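Local coordinates for Myo-inositol-1-phosphate synthase-related protein (Thermotoga maritima MSB8, PDB 3CIN), which is of unknown function but binds NAD in a Rossmann-type domain and is related to the myo-inositol-1-phosphate synthases, at residues A[22-27]-A[140-145]; A[16-21]-A[26-31]; A[252-257]-A[326-331]; A[221-226]-A[333-338]. One frame throughout, in Å; residues are numbered along the deposited sequence. Where two conformers were deposited one is given.

Contact 1: residues A[22-27]-A[140-145]; sequences GYVAST and VNTCTT. With NAD (nicotinamide-adenine-dinucleotide), chain F.
T142 meets V24 and A25 where the first turn of helix 23-36 passes the end of strand 138-141, at the dinucleotide-binding corner of a Rossmann-type fold; G22 and A25 fit its GxGxxA pattern. G22 occupies the N-cap, and its CA comes within 3.2 Å of NAD O5B, so the pyrophosphate lies close against bare backbone. Y23 follows with a nearly straight bond (171°) from its N to NAD O1A at 3.0 Å. The N of V24 donates to NAD O2N at 2.8 Å, so consecutive amides hold oxygens of both phosphates; the positive end of the helix probably adds to the attraction. The two methyls of V24 divide their work. CG1, anti to the backbone N (chi1 172°), reaches across to T142 CG2 at 3.7 Å, whereas CG2 turns toward the dinucleotide. A25 presents its CB to T142 OG1 at 3.5 Å, a van der Waals touch. This hydroxyl sits between the backbone N and the carbonyl carbon of its own residue (chi1 49°) and is hydrogen-bonded chiefly to G20 O, with L19 O a second partner, which ties the second segment to the end of strand 14-19. S26 and T27 then bind back one turn, each hydroxyl and its own backbone N reaching the same carbonyl from opposite faces, G22 O and Y23 O respectively. Facing the helix, the 140-145 segment grips the nicotinamide ribose: NAD O3D donates to C143 O at 2.8 Å, and NAD O2D donates to T145 OG1 at 2.7 Å.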
# COMPACT_ATOMS: atom_id res chain seq x y z
N GLY A 22 21.30 12.84 -21.12
CA GLY A 22 21.27 11.89 -20.01
C GLY A 22 20.16 10.84 -20.17
O GLY A 22 19.85 10.39 -21.29
N TYR A 23 19.57 10.44 -19.07
CA TYR A 23 18.60 9.36 -19.08
C TYR A 23 17.36 9.70 -19.86
O TYR A 23 16.96 8.92 -20.74
CB TYR A 23 18.21 8.97 -17.66
CG TYR A 23 18.25 7.50 -17.42
CD1 TYR A 23 17.57 6.62 -18.26
CD2 TYR A 23 18.93 6.97 -16.33
CE1 TYR A 23 17.59 5.23 -18.02
CE2 TYR A 23 18.98 5.62 -16.11
CZ TYR A 23 18.29 4.75 -16.93
OH TYR A 23 18.33 3.38 -16.68
N VAL A 24 16.74 10.83 -19.57
CA VAL A 24 15.51 11.23 -20.33
C VAL A 24 15.78 11.34 -21.80
O VAL A 24 15.08 10.74 -22.65
CB VAL A 24 14.87 12.52 -19.79
CG1 VAL A 24 13.75 13.01 -20.67
CG2 VAL A 24 14.33 12.27 -18.35
N ALA A 25 16.81 12.11 -22.12
CA ALA A 25 17.17 12.31 -23.50
C ALA A 25 17.47 11.02 -24.25
O ALA A 25 17.11 10.85 -25.44
CB ALA A 25 18.36 13.27 -23.60
N SER A 26 18.21 10.13 -23.60
CA SER A 26 18.62 8.92 -24.22
C SER A 26 17.42 7.95 -24.37
O SER A 26 17.36 7.20 -25.31
CB SER A 26 19.76 8.31 -23.44
OG SER A 26 20.91 9.14 -23.48
N THR A 27 16.47 7.99 -23.45
CA THR A 27 15.28 7.15 -23.57
C THR A 27 14.40 7.67 -24.71
O THR A 27 13.86 6.87 -25.48
CB THR A 27 14.52 7.16 -22.28
OG1 THR A 27 15.38 6.64 -21.26
CG2 THR A 27 13.27 6.28 -22.38
N VAL A 140 14.97 20.92 -27.13
CA VAL A 140 14.46 20.24 -25.93
C VAL A 140 15.47 20.33 -24.80
O VAL A 140 16.63 19.93 -24.98
CB VAL A 140 14.13 18.75 -26.24
CG1 VAL A 140 13.76 17.97 -24.97
CG2 VAL A 140 12.92 18.66 -27.24
N ASN A 141 15.03 20.79 -23.63
CA ASN A 141 15.88 20.99 -22.51
C ASN A 141 15.66 19.84 -21.53
O ASN A 141 14.60 19.77 -20.86
CB ASN A 141 15.63 22.32 -21.82
CG ASN A 141 16.44 22.46 -20.59
OD1 ASN A 141 17.53 21.85 -20.52
ND2 ASN A 141 15.95 23.20 -19.59
N THR A 142 16.64 18.93 -21.46
CA THR A 142 16.67 17.83 -20.49
C THR A 142 17.95 17.86 -19.58
O THR A 142 18.52 16.77 -19.21
CB THR A 142 16.48 16.45 -21.19
OG1 THR A 142 17.37 16.35 -22.30
CG2 THR A 142 15.03 16.29 -21.75
N CYS A 143 18.43 19.07 -19.27
CA CYS A 143 19.61 19.29 -18.43
C CYS A 143 19.33 19.01 -16.95
O CYS A 143 18.19 19.01 -16.53
CB CYS A 143 20.15 20.73 -18.56
SG CYS A 143 20.82 21.06 -20.18
N THR A 144 20.40 18.77 -16.18
CA THR A 144 20.40 18.57 -14.74
C THR A 144 19.58 19.66 -14.04
O THR A 144 19.63 20.82 -14.40
CB THR A 144 21.86 18.61 -14.22
OG1 THR A 144 22.61 17.52 -14.80
CG2 THR A 144 21.98 18.56 -12.70
N THR A 145 18.79 19.25 -13.06
CA THR A 145 18.04 20.21 -12.22
C THR A 145 18.94 21.28 -11.60
O THR A 145 20.05 20.99 -11.17
CB THR A 145 17.32 19.42 -11.08
OG1 THR A 145 16.59 18.31 -11.61
CG2 THR A 145 16.38 20.27 -10.32
PA NAD F . 20.39 12.99 -16.06
O1A NAD F . 20.43 11.53 -16.39
O2A NAD F . 21.40 13.36 -15.03
O5B NAD F . 20.78 13.74 -17.39
C5B NAD F . 21.10 15.13 -17.38
C4B NAD F . 22.11 15.36 -18.49
O4B NAD F . 22.28 16.76 -18.67
C3B NAD F . 23.49 14.78 -18.23
O3B NAD F . 24.00 14.13 -19.39
C2B NAD F . 24.34 16.00 -17.89
O2B NAD F . 25.71 15.77 -18.08
C1B NAD F . 23.70 17.03 -18.79
N9A NAD F . 23.92 18.42 -18.41
C8A NAD F . 23.92 18.89 -17.10
N7A NAD F . 24.02 20.27 -17.18
C5A NAD F . 24.10 20.61 -18.50
C6A NAD F . 24.32 21.83 -19.15
N6A NAD F . 24.39 23.02 -18.47
N1A NAD F . 24.31 21.83 -20.53
C2A NAD F . 24.18 20.64 -21.22
N3A NAD F . 24.05 19.41 -20.60
C4A NAD F . 24.03 19.43 -19.25
O3 NAD F . 18.94 13.44 -15.64
PN NAD F . 17.59 12.92 -16.27
O1N NAD F . 17.01 11.90 -15.35
O2N NAD F . 17.74 12.69 -17.74
O5D NAD F . 16.66 14.20 -16.07
C5D NAD F . 16.82 15.34 -16.88
C4D NAD F . 16.01 16.52 -16.36
O4D NAD F . 14.65 16.23 -16.50
C3D NAD F . 16.25 16.89 -14.90
O3D NAD F . 16.20 18.33 -14.75
C2D NAD F . 15.02 16.31 -14.23
O2D NAD F . 14.67 17.02 -13.04
C1D NAD F . 13.99 16.56 -15.31
N1N NAD F . 12.80 15.72 -15.16
C2N NAD F . 12.91 14.39 -15.20
C3N NAD F . 11.69 13.67 -15.09
C7N NAD F . 11.74 12.24 -15.38
O7N NAD F . 12.97 11.71 -15.63
N7N NAD F . 10.60 11.52 -15.41
C4N NAD F . 10.47 14.29 -14.92
C5N NAD F . 10.39 15.66 -14.87
C6N NAD F . 11.60 16.36 -15.02

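Contact 2: residues A[16-21]-A[26-31]; sequences VLILGQ and STFVAG. With NAD (nicotinamide-adenine-dinucleotide), chain F.
I18 on strand 14-19 points into V29 and F28 of helix 23-36, the first strand and helix of a beta-alpha-beta unit in the Rossmann-type domain. The short axes of 16-19 and 26-31 approach to 11.0 Å and run at 148° to each other, as expected for a helix that doubles back over the strand preceding it. Apolar contact fills the space between them. The extended end of I18 (chi2 163°) carries CD1 to V29 CG2 at 3.5 Å, tighter than ordinary methyl contact, and the same CD1 lies at the edge of the F28 ring, 4.1 Å from CD2. V16, two residues earlier on the strand and on the same face, adds CG1, which approaches F28 CE2 obliquely at 4.3 Å. The F28 ring also packs on L336 and V337 of helix 328-348, so it is shared between two helices. Polar contact gathers at the loop. Q21 bends at its second torsion, bringing its amide back over the helix start, where NE2 donates to S26 OG at 3.0 Å (N-H...O 159°) with the hydroxyl close to the amide plane; S26 OG in turn donates to G22 O. The other end of that amide, OE1, is hydrogen-bonded to S63 OG, so both ends of the buried group are engaged, which probably fixes its rotation. The Q21 backbone is held by D65 OD2 at its N and K70 NZ at its O, while G20, without a side chain, lets its CA come within 3.4 Å of NAD O4B.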
# COMPACT_ATOMS: atom_id res chain seq x y z
N VAL A 16 14.98 18.24 -34.34
CA VAL A 16 15.07 18.39 -32.89
C VAL A 16 16.51 18.45 -32.43
O VAL A 16 17.33 17.59 -32.79
CB VAL A 16 14.39 17.18 -32.19
CG1 VAL A 16 14.47 17.32 -30.66
CG2 VAL A 16 12.91 17.15 -32.69
N LEU A 17 16.77 19.41 -31.53
CA LEU A 17 18.09 19.55 -30.89
C LEU A 17 17.89 19.26 -29.40
O LEU A 17 17.01 19.84 -28.80
CB LEU A 17 18.63 20.95 -31.08
CG LEU A 17 20.06 21.16 -30.59
CD1 LEU A 17 20.87 22.04 -31.56
CD2 LEU A 17 20.05 21.70 -29.18
N ILE A 18 18.75 18.46 -28.81
CA ILE A 18 18.62 18.09 -27.39
C ILE A 18 19.68 18.80 -26.59
O ILE A 18 20.87 18.76 -26.95
CB ILE A 18 18.83 16.53 -27.20
CG1 ILE A 18 17.68 15.73 -27.87
CG2 ILE A 18 18.97 16.19 -25.70
CD1 ILE A 18 17.95 14.25 -28.09
N LEU A 19 19.29 19.37 -25.46
CA LEU A 19 20.23 19.94 -24.48
C LEU A 19 20.20 19.02 -23.27
O LEU A 19 19.18 18.92 -22.59
CB LEU A 19 19.82 21.36 -24.11
CG LEU A 19 19.61 22.32 -25.27
CD1 LEU A 19 19.02 23.62 -24.68
CD2 LEU A 19 20.88 22.53 -26.07
N GLY A 20 21.30 18.31 -23.06
CA GLY A 20 21.54 17.47 -21.88
C GLY A 20 21.28 16.03 -22.23
O GLY A 20 20.11 15.58 -22.16
N GLN A 21 22.33 15.30 -22.60
CA GLN A 21 22.19 13.91 -23.11
C GLN A 21 22.31 12.86 -22.00
O GLN A 21 23.29 12.14 -21.91
CB GLN A 21 23.17 13.62 -24.26
CG GLN A 21 22.81 12.34 -25.02
CD GLN A 21 21.47 12.42 -25.69
OE1 GLN A 21 21.15 13.39 -26.35
NE2 GLN A 21 20.63 11.39 -25.49
N SER A 26 18.21 10.13 -23.60
CA SER A 26 18.62 8.92 -24.22
C SER A 26 17.42 7.95 -24.37
O SER A 26 17.36 7.20 -25.31
CB SER A 26 19.76 8.31 -23.44
OG SER A 26 20.91 9.14 -23.48
N THR A 27 16.47 7.99 -23.45
CA THR A 27 15.28 7.15 -23.57
C THR A 27 14.40 7.67 -24.71
O THR A 27 13.86 6.87 -25.48
CB THR A 27 14.52 7.16 -22.28
OG1 THR A 27 15.38 6.64 -21.26
CG2 THR A 27 13.27 6.28 -22.38
N PHE A 28 14.28 8.99 -24.83
CA PHE A 28 13.58 9.65 -25.97
C PHE A 28 14.17 9.18 -27.26
O PHE A 28 13.45 8.76 -28.17
CB PHE A 28 13.72 11.17 -25.82
CG PHE A 28 13.23 11.97 -26.98
CD1 PHE A 28 11.89 11.94 -27.37
CD2 PHE A 28 14.10 12.80 -27.66
CE1 PHE A 28 11.43 12.75 -28.40
CE2 PHE A 28 13.66 13.60 -28.72
CZ PHE A 28 12.33 13.53 -29.15
N VAL A 29 15.49 9.19 -27.35
CA VAL A 29 16.14 8.82 -28.61
C VAL A 29 15.97 7.34 -28.91
O VAL A 29 15.66 6.93 -30.05
CB VAL A 29 17.63 9.28 -28.66
CG1 VAL A 29 18.38 8.70 -29.89
CG2 VAL A 29 17.72 10.85 -28.63
N ALA A 30 16.17 6.53 -27.90
CA ALA A 30 16.15 5.07 -28.11
C ALA A 30 14.71 4.61 -28.43
O ALA A 30 14.49 3.74 -29.29
CB ALA A 30 16.66 4.41 -26.88
N GLY A 31 13.76 5.18 -27.70
CA GLY A 31 12.35 4.88 -27.92
C GLY A 31 11.91 5.29 -29.32
O GLY A 31 11.21 4.55 -30.03
PA NAD F . 20.39 12.99 -16.06
O1A NAD F . 20.43 11.53 -16.39
O2A NAD F . 21.40 13.36 -15.03
O5B NAD F . 20.78 13.74 -17.39
C5B NAD F . 21.10 15.13 -17.38
C4B NAD F . 22.11 15.36 -18.49
O4B NAD F . 22.28 16.76 -18.67
C3B NAD F . 23.49 14.78 -18.23
O3B NAD F . 24.00 14.13 -19.39
C2B NAD F . 24.34 16.00 -17.89
O2B NAD F . 25.71 15.77 -18.08
C1B NAD F . 23.70 17.03 -18.79
N9A NAD F . 23.92 18.42 -18.41
C8A NAD F . 23.92 18.89 -17.10
N7A NAD F . 24.02 20.27 -17.18
C5A NAD F . 24.10 20.61 -18.50
C6A NAD F . 24.32 21.83 -19.15
N6A NAD F . 24.39 23.02 -18.47
N1A NAD F . 24.31 21.83 -20.53
C2A NAD F . 24.18 20.64 -21.22
N3A NAD F . 24.05 19.41 -20.60
C4A NAD F . 24.03 19.43 -19.25
O3 NAD F . 18.94 13.44 -15.64
PN NAD F . 17.59 12.92 -16.27
O1N NAD F . 17.01 11.90 -15.35
O2N NAD F . 17.74 12.69 -17.74
O5D NAD F . 16.66 14.20 -16.07
C5D NAD F . 16.82 15.34 -16.88
C4D NAD F . 16.01 16.52 -16.36
O4D NAD F . 14.65 16.23 -16.50
C3D NAD F . 16.25 16.89 -14.90
O3D NAD F . 16.20 18.33 -14.75
C2D NAD F . 15.02 16.31 -14.23
O2D NAD F . 14.67 17.02 -13.04
C1D NAD F . 13.99 16.56 -15.31
N1N NAD F . 12.80 15.72 -15.16
C2N NAD F . 12.91 14.39 -15.20
C3N NAD F . 11.69 13.67 -15.09
C7N NAD F . 11.74 12.24 -15.38
O7N NAD F . 12.97 11.71 -15.63
N7N NAD F . 10.60 11.52 -15.41
C4N NAD F . 10.47 14.29 -14.92
C5N NAD F . 10.39 15.66 -14.87
C6N NAD F . 11.60 16.36 -15.02

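Contact 3: residues A[252-257]-A[326-331]; sequences GGNMDF and INDSPA. With NAD (nicotinamide-adenine-dinucleotide), chain F.
D328 faces N254 and F257 across the nicotinamide end of the NAD pocket, where strand 317-327 of the mixed sheet gives way to helix 328-348. Just before it, N327 holds the N-cap position without a side-chain capping bond, and its backbone N is hydrogen-bonded to D318 of a second subunit. D328 then splits its polar atoms between ligand and loop. Its carbonyl O accepts from the carboxamide nitrogen, NAD N7N, at 2.7 Å (N-H...O 153°), whereas carboxylate oxygen OD2 turns toward 252-257. There OD2 lies in the plane of the F257 ring, 3.7 Å from CZ at its edge, with ring and carboxylate planes 71° apart. N254 passes antiparallel alongside, its ND2 also 3.7 Å from D328 OD2, the amide tilted 46° against the carboxylate. A water closes the gap: it donates to D328 OD2 at 2.7 Å and accepts a weak bond from G253 N at 3.4 Å. S329 comes next; in the conformer given, its OG is hydrogen-bonded to D300 OD1, which N254 ND2 also binds. The loop has its own ligand contact in D256, whose OD2 takes a weak bond from NAD O2D at 3.3 Å. With no direct hydrogen bond between the segments, a water, weakly held on the loop side, and probably D300, which N254 ND2 binds and whose backbone bonds with D328, link them, and the weakly positive rim of the F257 ring is probably a favourable neighbour for the carboxylate.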
# COMPACT_ATOMS: atom_id res chain seq x y z
N GLY A 252 14.27 7.57 -5.75
CA GLY A 252 14.81 6.84 -6.90
C GLY A 252 16.32 6.90 -6.90
O GLY A 252 16.92 7.47 -6.00
N GLY A 253 16.91 6.31 -7.94
CA GLY A 253 18.34 6.06 -8.00
C GLY A 253 19.10 6.83 -9.06
O GLY A 253 20.27 6.48 -9.35
N ASN A 254 18.47 7.84 -9.62
CA ASN A 254 19.12 8.70 -10.62
C ASN A 254 20.01 9.78 -9.97
O ASN A 254 19.67 10.43 -8.96
CB ASN A 254 18.05 9.30 -11.53
CG ASN A 254 17.39 8.23 -12.49
OD1 ASN A 254 17.97 7.15 -12.75
ND2 ASN A 254 16.18 8.56 -13.02
N MET A 255 21.20 9.94 -10.56
CA MET A 255 22.22 10.85 -10.05
C MET A 255 21.67 12.29 -9.95
O MET A 255 22.05 13.05 -9.04
CB MET A 255 23.41 10.76 -11.04
CG MET A 255 24.63 11.66 -10.81
SD MET A 255 25.71 11.73 -12.30
CE MET A 255 24.62 12.62 -13.44
N ASP A 256 20.74 12.63 -10.82
CA ASP A 256 20.16 13.96 -10.86
C ASP A 256 19.53 14.37 -9.54
O ASP A 256 19.42 15.56 -9.25
CB ASP A 256 19.08 14.04 -11.91
CG ASP A 256 18.44 15.47 -12.04
OD1 ASP A 256 19.09 16.39 -12.52
OD2 ASP A 256 17.30 15.70 -11.64
N PHE A 257 19.07 13.40 -8.79
CA PHE A 257 18.49 13.68 -7.45
C PHE A 257 19.48 14.21 -6.40
O PHE A 257 19.05 14.69 -5.33
CB PHE A 257 17.76 12.46 -6.90
CG PHE A 257 16.70 11.89 -7.86
CD1 PHE A 257 15.92 12.73 -8.67
CD2 PHE A 257 16.48 10.52 -7.91
CE1 PHE A 257 15.01 12.19 -9.56
CE2 PHE A 257 15.55 9.99 -8.79
CZ PHE A 257 14.85 10.81 -9.61
N ILE A 326 7.32 3.36 -10.72
CA ILE A 326 7.17 4.02 -12.01
C ILE A 326 8.53 4.35 -12.67
O ILE A 326 9.44 4.92 -12.06
CB ILE A 326 6.25 5.22 -11.93
CG1 ILE A 326 6.70 6.23 -10.91
CG2 ILE A 326 4.82 4.81 -11.43
CD1 ILE A 326 5.59 7.23 -10.65
N ASN A 327 8.66 3.98 -13.94
CA ASN A 327 9.88 4.24 -14.67
C ASN A 327 9.94 5.67 -15.09
O ASN A 327 9.18 6.11 -15.99
CB ASN A 327 9.96 3.29 -15.86
CG ASN A 327 10.31 1.91 -15.49
OD1 ASN A 327 11.50 1.59 -15.36
ND2 ASN A 327 9.32 1.03 -15.36
N ASP A 328 10.91 6.41 -14.52
CA ASP A 328 11.00 7.85 -14.72
C ASP A 328 11.21 8.32 -16.15
O ASP A 328 10.45 9.14 -16.69
CB ASP A 328 12.20 8.38 -13.93
CG ASP A 328 11.86 8.77 -12.55
OD1 ASP A 328 10.74 9.30 -12.34
OD2 ASP A 328 12.74 8.54 -11.68
N SER A 329 12.32 7.87 -16.71
CA SER A 329 12.77 8.44 -17.96
C SER A 329 11.85 8.03 -19.09
O SER A 329 11.56 8.83 -19.97
CB SER A 329 14.21 8.01 -18.20
OG SER A 329 14.99 8.57 -17.15
N PRO A 330 11.36 6.78 -19.08
CA PRO A 330 10.37 6.44 -20.14
C PRO A 330 9.12 7.30 -20.12
O PRO A 330 8.62 7.67 -21.17
CB PRO A 330 10.11 4.97 -19.89
CG PRO A 330 11.41 4.49 -19.25
CD PRO A 330 11.73 5.59 -18.32
N ALA A 331 8.62 7.62 -18.93
CA ALA A 331 7.40 8.43 -18.87
C ALA A 331 7.61 9.77 -19.61
O ALA A 331 6.80 10.20 -20.46
CB ALA A 331 6.98 8.68 -17.43
PA NAD F . 20.39 12.99 -16.06
O1A NAD F . 20.43 11.53 -16.39
O2A NAD F . 21.40 13.36 -15.03
O5B NAD F . 20.78 13.74 -17.39
C5B NAD F . 21.10 15.13 -17.38
C4B NAD F . 22.11 15.36 -18.49
O4B NAD F . 22.28 16.76 -18.67
C3B NAD F . 23.49 14.78 -18.23
O3B NAD F . 24.00 14.13 -19.39
C2B NAD F . 24.34 16.00 -17.89
O2B NAD F . 25.71 15.77 -18.08
C1B NAD F . 23.70 17.03 -18.79
N9A NAD F . 23.92 18.42 -18.41
C8A NAD F . 23.92 18.89 -17.10
N7A NAD F . 24.02 20.27 -17.18
C5A NAD F . 24.10 20.61 -18.50
C6A NAD F . 24.32 21.83 -19.15
N6A NAD F . 24.39 23.02 -18.47
N1A NAD F . 24.31 21.83 -20.53
C2A NAD F . 24.18 20.64 -21.22
N3A NAD F . 24.05 19.41 -20.60
C4A NAD F . 24.03 19.43 -19.25
O3 NAD F . 18.94 13.44 -15.64
PN NAD F . 17.59 12.92 -16.27
O1N NAD F . 17.01 11.90 -15.35
O2N NAD F . 17.74 12.69 -17.74
O5D NAD F . 16.66 14.20 -16.07
C5D NAD F . 16.82 15.34 -16.88
C4D NAD F . 16.01 16.52 -16.36
O4D NAD F . 14.65 16.23 -16.50
C3D NAD F . 16.25 16.89 -14.90
O3D NAD F . 16.20 18.33 -14.75
C2D NAD F . 15.02 16.31 -14.23
O2D NAD F . 14.67 17.02 -13.04
C1D NAD F . 13.99 16.56 -15.31
N1N NAD F . 12.80 15.72 -15.16
C2N NAD F . 12.91 14.39 -15.20
C3N NAD F . 11.69 13.67 -15.09
C7N NAD F . 11.74 12.24 -15.38
O7N NAD F . 12.97 11.71 -15.63
N7N NAD F . 10.60 11.52 -15.41
C4N NAD F . 10.47 14.29 -14.92
C5N NAD F . 10.39 15.66 -14.87
C6N NAD F . 11.60 16.36 -15.02
O HOH W 1 14.71 7.32 -10.39

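Contact 4: residues A[221-226]-A[333-338]; sequences GATGAT and GGLLVD. With NAD (nicotinamide-adenine-dinucleotide), chain F.
T223 CG2 and L335 CD1 meet at 4.0 Å, the two side chains running alongside with reversed directions. The L335 chain leaves helix 328-348 with CG beside its backbone N (chi1 -65°) and then runs straight, CD1 lying anti to CA, which carries this one methyl across to the loop. There CD1 also lies 3.9 Å from the carbonyl O of A222. In T223, at chi1 74°, OG1 sits between backbone N and carbonyl carbon, leaving CG2 anti to the carbonyl carbon. This division sends the methyl to the helix, where it also packs on A331, and the hydroxyl to the ligand. OG1 accepts from the carboxamide nitrogen, NAD N7N, at 3.0 Å with an N-H...O angle of 166°, and lies 3.3 Å from NAD C4N of the nicotinamide ring. The backbone that presents T223 is an inverse gamma turn centred on A222, with a weak bond from T223 N to G221 O at 3.0 Å. It follows strand 214-217 of the parallel sheet of the Rossmann-type domain, and G221 bonds through its backbone with V194, just past the end of strand 189-193. G221 O, hydrogen-bonded to K364 NZ, approaches the ring as well, 3.7 Å from NAD C5N. Beyond T223, G224, at backbone angles that would press a CB against T223 O, leads on toward helix 225-238. L335 also touches P46.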
# COMPACT_ATOMS: atom_id res chain seq x y z
N GLY A 221 8.22 18.52 -16.67
CA GLY A 221 7.38 17.46 -17.24
C GLY A 221 6.42 16.80 -16.23
O GLY A 221 6.79 16.58 -15.08
N ALA A 222 5.19 16.51 -16.68
CA ALA A 222 4.12 15.97 -15.80
C ALA A 222 4.23 14.48 -15.67
O ALA A 222 3.42 13.73 -16.26
CB ALA A 222 2.71 16.35 -16.33
N THR A 223 5.18 14.03 -14.87
CA THR A 223 5.35 12.62 -14.62
C THR A 223 5.55 12.42 -13.14
O THR A 223 5.68 13.39 -12.38
CB THR A 223 6.56 11.99 -15.40
OG1 THR A 223 7.78 12.40 -14.79
CG2 THR A 223 6.60 12.37 -16.90
N GLY A 224 5.55 11.16 -12.73
CA GLY A 224 5.86 10.82 -11.36
C GLY A 224 4.66 10.82 -10.42
O GLY A 224 3.54 10.68 -10.82
N ALA A 225 4.91 11.06 -9.15
CA ALA A 225 3.85 10.99 -8.15
C ALA A 225 2.87 12.14 -8.20
O ALA A 225 1.70 11.95 -7.89
CB ALA A 225 4.47 10.93 -6.75
N THR A 226 3.33 13.33 -8.54
CA THR A 226 2.49 14.53 -8.36
C THR A 226 1.25 14.48 -9.22
O THR A 226 0.18 14.84 -8.76
CB THR A 226 3.29 15.82 -8.58
OG1 THR A 226 4.33 15.86 -7.59
CG2 THR A 226 2.43 17.02 -8.42
N GLY A 333 10.16 10.62 -21.66
CA GLY A 333 10.51 10.31 -23.05
C GLY A 333 9.30 10.21 -23.96
O GLY A 333 9.26 10.77 -25.05
N GLY A 334 8.24 9.54 -23.49
CA GLY A 334 7.05 9.42 -24.26
C GLY A 334 6.32 10.73 -24.46
O GLY A 334 5.82 11.02 -25.55
N LEU A 335 6.27 11.53 -23.41
CA LEU A 335 5.65 12.86 -23.55
C LEU A 335 6.39 13.69 -24.57
O LEU A 335 5.78 14.43 -25.36
CB LEU A 335 5.64 13.59 -22.22
CG LEU A 335 4.77 12.96 -21.15
CD1 LEU A 335 4.69 13.96 -19.98
CD2 LEU A 335 3.34 12.58 -21.66
N LEU A 336 7.70 13.53 -24.61
CA LEU A 336 8.51 14.36 -25.51
C LEU A 336 8.20 14.04 -26.99
O LEU A 336 8.35 14.92 -27.87
CB LEU A 336 10.01 14.19 -25.19
CG LEU A 336 10.52 15.00 -24.00
CD1 LEU A 336 11.96 14.60 -23.61
CD2 LEU A 336 10.46 16.51 -24.23
N VAL A 337 7.83 12.80 -27.29
CA VAL A 337 7.50 12.40 -28.66
C VAL A 337 6.33 13.27 -29.13
O VAL A 337 6.27 13.66 -30.26
CB VAL A 337 7.23 10.93 -28.78
CG1 VAL A 337 6.77 10.59 -30.22
CG2 VAL A 337 8.53 10.12 -28.41
N ASP A 338 5.36 13.53 -28.26
CA ASP A 338 4.25 14.45 -28.60
C ASP A 338 4.70 15.92 -28.64
O ASP A 338 4.35 16.66 -29.57
CB ASP A 338 3.10 14.36 -27.60
CG ASP A 338 2.15 13.23 -27.85
OD1 ASP A 338 2.24 12.48 -28.87
OD2 ASP A 338 1.19 13.08 -27.03
PA NAD F . 20.39 12.99 -16.06
O1A NAD F . 20.43 11.53 -16.39
O2A NAD F . 21.40 13.36 -15.03
O5B NAD F . 20.78 13.74 -17.39
C5B NAD F . 21.10 15.13 -17.38
C4B NAD F . 22.11 15.36 -18.49
O4B NAD F . 22.28 16.76 -18.67
C3B NAD F . 23.49 14.78 -18.23
O3B NAD F . 24.00 14.13 -19.39
C2B NAD F . 24.34 16.00 -17.89
O2B NAD F . 25.71 15.77 -18.08
C1B NAD F . 23.70 17.03 -18.79
N9A NAD F . 23.92 18.42 -18.41
C8A NAD F . 23.92 18.89 -17.10
N7A NAD F . 24.02 20.27 -17.18
C5A NAD F . 24.10 20.61 -18.50
C6A NAD F . 24.32 21.83 -19.15
N6A NAD F . 24.39 23.02 -18.47
N1A NAD F . 24.31 21.83 -20.53
C2A NAD F . 24.18 20.64 -21.22
N3A NAD F . 24.05 19.41 -20.60
C4A NAD F . 24.03 19.43 -19.25
O3 NAD F . 18.94 13.44 -15.64
PN NAD F . 17.59 12.92 -16.27
O1N NAD F . 17.01 11.90 -15.35
O2N NAD F . 17.74 12.69 -17.74
O5D NAD F . 16.66 14.20 -16.07
C5D NAD F . 16.82 15.34 -16.88
C4D NAD F . 16.01 16.52 -16.36
O4D NAD F . 14.65 16.23 -16.50
C3D NAD F . 16.25 16.89 -14.90
O3D NAD F . 16.20 18.33 -14.75
C2D NAD F . 15.02 16.31 -14.23
O2D NAD F . 14.67 17.02 -13.04
C1D NAD F . 13.99 16.56 -15.31
N1N NAD F . 12.80 15.72 -15.16
C2N NAD F . 12.91 14.39 -15.20
C3N NAD F . 11.69 13.67 -15.09
C7N NAD F . 11.74 12.24 -15.38
O7N NAD F . 12.97 11.71 -15.63
N7N NAD F . 10.60 11.52 -15.41
C4N NAD F . 10.47 14.29 -14.92
C5N NAD F . 10.39 15.66 -14.87
C6N NAD F . 11.60 16.36 -15.02

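All four contacts border one NAD molecule. Contacts 1 and 2, with centres 7 Å apart, share S26 and T27, and their strands are neighbours in the parallel sheet, V140 O lying 2.8 Å from L19 N. Contact 3 lies about 11 Å from contact 1, centre to centre, and joins it at the ribose, where T145 OG1 is 2.7 Å from D256 OD2. Contacts 3 and 4, also about 11 Å apart between centres, both use helix 328-348 and both bind the nicotinamide carboxamide, through D328 O and T223 OG1. That helix reaches back to helix 23-36: F28 CD1 of contact 2 is 3.7 Å from L336 CB of contact 4, and V24 CG1 of contact 1 is 3.8 Å from L336 CD1.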